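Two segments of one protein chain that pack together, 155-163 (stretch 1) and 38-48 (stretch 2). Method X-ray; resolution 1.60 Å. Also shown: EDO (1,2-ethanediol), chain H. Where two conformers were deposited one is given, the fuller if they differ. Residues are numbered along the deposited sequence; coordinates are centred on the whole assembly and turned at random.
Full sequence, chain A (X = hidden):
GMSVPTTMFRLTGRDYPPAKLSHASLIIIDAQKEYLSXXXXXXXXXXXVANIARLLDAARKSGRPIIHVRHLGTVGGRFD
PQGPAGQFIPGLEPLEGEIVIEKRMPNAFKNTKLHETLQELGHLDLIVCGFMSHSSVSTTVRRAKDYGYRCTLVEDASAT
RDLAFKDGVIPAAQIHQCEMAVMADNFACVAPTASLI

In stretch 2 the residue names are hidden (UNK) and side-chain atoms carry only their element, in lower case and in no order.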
# COMPACT_ATOMS: atom_id res chain seq x y z
N GLU A 155 -8.72 5.40 12.17
CA GLU A 155 -9.21 5.92 10.88
C GLU A 155 -9.61 7.39 10.94
O GLU A 155 -9.54 8.11 9.94
CB GLU A 155 -10.40 5.09 10.38
CG GLU A 155 -11.54 5.05 11.37
CD GLU A 155 -12.56 3.99 11.02
OE1 GLU A 155 -12.81 3.80 9.80
OE2 GLU A 155 -13.09 3.35 11.96
N ASP A 156 -10.02 7.85 12.11
CA ASP A 156 -10.43 9.25 12.31
C ASP A 156 -9.33 10.14 12.90
O ASP A 156 -9.53 11.31 13.20
CB ASP A 156 -11.77 9.34 13.07
CG ASP A 156 -11.71 8.73 14.45
OD1 ASP A 156 -10.65 8.26 14.89
OD2 ASP A 156 -12.77 8.72 15.12
N ALA A 157 -8.12 9.58 12.93
CA ALA A 157 -6.90 10.29 13.33
C ALA A 157 -5.90 10.24 12.16
O ALA A 157 -4.67 10.26 12.34
CB ALA A 157 -6.30 9.68 14.55
N SER A 158 -6.45 10.15 10.96
CA SER A 158 -5.67 10.06 9.72
C SER A 158 -6.47 10.77 8.65
O SER A 158 -7.71 10.93 8.76
CB SER A 158 -5.37 8.60 9.40
OG SER A 158 -4.67 8.45 8.14
N ALA A 159 -5.81 11.22 7.59
CA ALA A 159 -6.47 11.94 6.54
C ALA A 159 -5.72 11.87 5.26
O ALA A 159 -4.53 11.50 5.21
CB ALA A 159 -6.66 13.41 6.94
N THR A 160 -6.39 12.29 4.21
CA THR A 160 -5.80 12.40 2.91
C THR A 160 -6.40 13.61 2.16
O THR A 160 -7.00 14.53 2.78
CB THR A 160 -5.92 11.08 2.15
OG1 THR A 160 -5.21 11.16 0.91
CG2 THR A 160 -7.34 10.72 1.91
N ARG A 161 -6.12 13.67 0.87
CA ARG A 161 -6.63 14.75 0.01
C ARG A 161 -7.34 14.21 -1.24
O ARG A 161 -7.29 13.01 -1.55
CB ARG A 161 -5.50 15.69 -0.33
CG ARG A 161 -4.51 15.13 -1.37
CD ARG A 161 -3.30 16.03 -1.58
NE ARG A 161 -2.68 15.86 -2.91
CZ ARG A 161 -1.95 14.81 -3.29
NH1 ARG A 161 -1.69 13.80 -2.45
NH2 ARG A 161 -1.48 14.79 -4.53
N ASP A 162 -8.05 15.11 -1.94
CA ASP A 162 -8.60 14.80 -3.23
C ASP A 162 -7.50 14.34 -4.16
O ASP A 162 -6.46 15.00 -4.27
CB ASP A 162 -9.27 16.02 -3.88
CG ASP A 162 -10.55 16.49 -3.19
OD1 ASP A 162 -11.01 15.92 -2.22
OD2 ASP A 162 -11.10 17.50 -3.68
N LEU A 163 -7.72 13.24 -4.88
CA LEU A 163 -6.74 12.79 -5.89
C LEU A 163 -7.26 12.75 -7.30
O LEU A 163 -8.47 12.56 -7.54
CB LEU A 163 -6.19 11.40 -5.57
CG LEU A 163 -5.50 11.22 -4.23
CD1 LEU A 163 -5.15 9.76 -4.01
CD2 LEU A 163 -4.32 12.12 -4.10
N UNK A 38 -1.84 24.88 1.03
CA UNK A 38 -1.25 24.54 -0.28
C UNK A 38 -1.83 23.29 -0.95
O UNK A 38 -2.88 22.82 -0.57
N UNK A 39 -1.14 22.77 -1.99
CA UNK A 39 -1.61 21.61 -2.74
C UNK A 39 -1.72 20.35 -1.90
O UNK A 39 -2.48 19.44 -2.25
c UNK A 39 0.15 23.26 -2.48
c UNK A 39 -0.54 21.44 -3.85
c UNK A 39 0.64 22.16 -3.35
N UNK A 40 -0.97 20.27 -0.79
CA UNK A 40 -1.04 19.09 0.08
C UNK A 40 -1.97 19.32 1.28
O UNK A 40 -1.99 18.55 2.20
c UNK A 40 2.62 17.92 -0.03
c UNK A 40 1.25 18.18 -0.62
c UNK A 40 0.35 18.61 0.53
c UNK A 40 0.68 16.92 -1.29
N UNK A 41 -2.82 20.36 1.22
CA UNK A 41 -3.77 20.59 2.28
C UNK A 41 -4.71 19.39 2.35
O UNK A 41 -5.32 19.06 1.31
c UNK A 41 -7.48 23.68 3.77
c UNK A 41 -5.58 22.19 3.11
c UNK A 41 -4.60 21.85 2.02
n UNK A 41 -7.84 25.13 3.80
c UNK A 41 -6.48 23.34 2.67
N UNK A 42 -4.86 18.77 3.53
CA UNK A 42 -5.65 17.55 3.65
C UNK A 42 -7.06 17.89 4.04
O UNK A 42 -7.31 19.01 4.54
c UNK A 42 -3.05 15.15 5.22
c UNK A 42 -3.59 16.18 4.22
c UNK A 42 -3.39 15.64 2.80
c UNK A 42 -5.05 16.52 4.59
N UNK A 43 -7.97 16.95 3.82
CA UNK A 43 -9.38 17.15 4.14
C UNK A 43 -9.71 16.58 5.49
O UNK A 43 -9.18 15.56 5.88
c UNK A 43 -10.29 16.50 3.10
o UNK A 43 -10.08 17.06 1.83
N UNK A 44 -10.61 17.25 6.20
CA UNK A 44 -10.99 16.79 7.53
C UNK A 44 -9.86 16.89 8.55
O UNK A 44 -9.81 16.09 9.49
N UNK A 45 -8.99 17.89 8.43
CA UNK A 45 -7.85 17.99 9.33
C UNK A 45 -8.19 18.41 10.70
O UNK A 45 -7.54 17.97 11.65
c UNK A 45 -3.23 17.56 8.95
c UNK A 45 -6.74 18.94 8.88
c UNK A 45 -5.88 18.36 7.79
se UNK A 45 -4.97 16.77 8.52
N UNK A 46 -9.15 19.32 10.86
CA UNK A 46 -9.50 19.78 12.22
C UNK A 46 -9.75 18.59 13.15
O UNK A 46 -9.23 18.54 14.29
o UNK A 46 -11.46 22.80 11.51
o UNK A 46 -9.33 22.35 11.33
c UNK A 46 -10.50 22.03 11.63
c UNK A 46 -10.76 20.65 12.16
N UNK A 47 -10.60 17.66 12.68
CA UNK A 47 -10.96 16.55 13.53
C UNK A 47 -9.89 15.49 13.62
O UNK A 47 -9.70 14.92 14.67
o UNK A 47 -13.23 15.04 16.65
c UNK A 47 -13.10 15.73 15.61
c UNK A 47 -12.85 15.01 14.27
o UNK A 47 -13.15 16.99 15.64
c UNK A 47 -12.29 15.90 13.15
N UNK A 48 -9.17 15.24 12.52
CA UNK A 48 -8.05 14.30 12.60
C UNK A 48 -6.98 14.77 13.58
O UNK A 48 -6.51 13.96 14.41
c UNK A 48 -7.42 14.07 11.25
C1 EDO H . -11.49 12.45 4.83
O1 EDO H . -11.81 13.85 4.92
C2 EDO H . -10.09 12.27 5.40
O2 EDO H . -9.09 12.97 4.65
O HOH W 1 -3.42 18.33 -4.51

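Position 38 has no side-chain atoms and touches nothing on stretch 1. Its phi of 71° favours glycine, and an ideal CB would lie 2.6 Å from a ring carbon of position 39; it is Gly 38. Position 39 carries three carbons that close a ring onto the backbone N. The ring stays clear of stretch 1, but the backbone O lies 3.6 Å from Arg 161 CD, and a water joins the two residues, donating to the O of position 39 (2.7 Å) and accepting from Arg 161 NE (3.0 Å). The closed ring defines Pro 39.

At position 40 four carbons fork at the second, and one terminal carbon lies over one face of the Arg 161 guanidinium, 3.9 Å from Arg 161 NE: Leu 40. Position 41 has four carbons in a row ending in nitrogen; the CA-to-CB bond points away from stretch 1, and no side-chain atom comes within 6.6 Å of it, while the backbone O packs 3.8 Å from Arg 161 CB. This is Lys 41, whose N donates to Gly 38 O (3.0 Å), closing a type I turn.

Position 42 again has four carbons forked at the second; the CB lies 3.3 Å from Thr 160 O and 4.2 Å from Ala 159 CB, and one terminal carbon is 3.8 Å from Arg 161 CB: Leu 42. Position 43 bears one carbon and then one oxygen. The hydroxyl makes no hydrogen bond to stretch 1; the backbone does the work, with the N of position 43 donating to Thr 160 O (2.8 Å) almost linearly. This is Ser 43.

Position 44 lacks a side chain and has a phi of 67°; an ideal CB would clash with O1 of the ethanediol at 3.0 Å. Gly 44 sits at the N-cap position, right before the helix, and its O accepts a hydrogen bond from the N of position 48 (3.2 Å). Position 45 has two carbons, selenium and a final carbon, unbranched, the selenium 4.1 Å from Ala 159 CB: selenomethionine, Met 45. Position 46, two carbons with two oxygens on the second, lies out of reach: Asp 46. Position 47 has three carbons with two oxygens on the third, none within 5 Å of stretch 1; its backbone O lies 3.9 Å from Asp 156 O. It is Glu 47. Position 48 has a single carbon, CB, 4.4 Å from Ala 159 CB, and its CA makes a CA-H...O contact with Asp 156 O (3.4 Å): Ala 48.

The contact combines one direct hydrogen bond, apolar packing of Ala 159 against Leu 42, Met 45 and Ala 48, and the Arg 161 side chain against Leu 40 and Leu 42, with water linking it to Pro 39. Ethanediol extends the backbone link: Thr 160 N donates to its O2 (2.8 Å), which donates to Ser 43 O (2.9 Å).

Stretch 2 38-48: GPLKLSGMDEA
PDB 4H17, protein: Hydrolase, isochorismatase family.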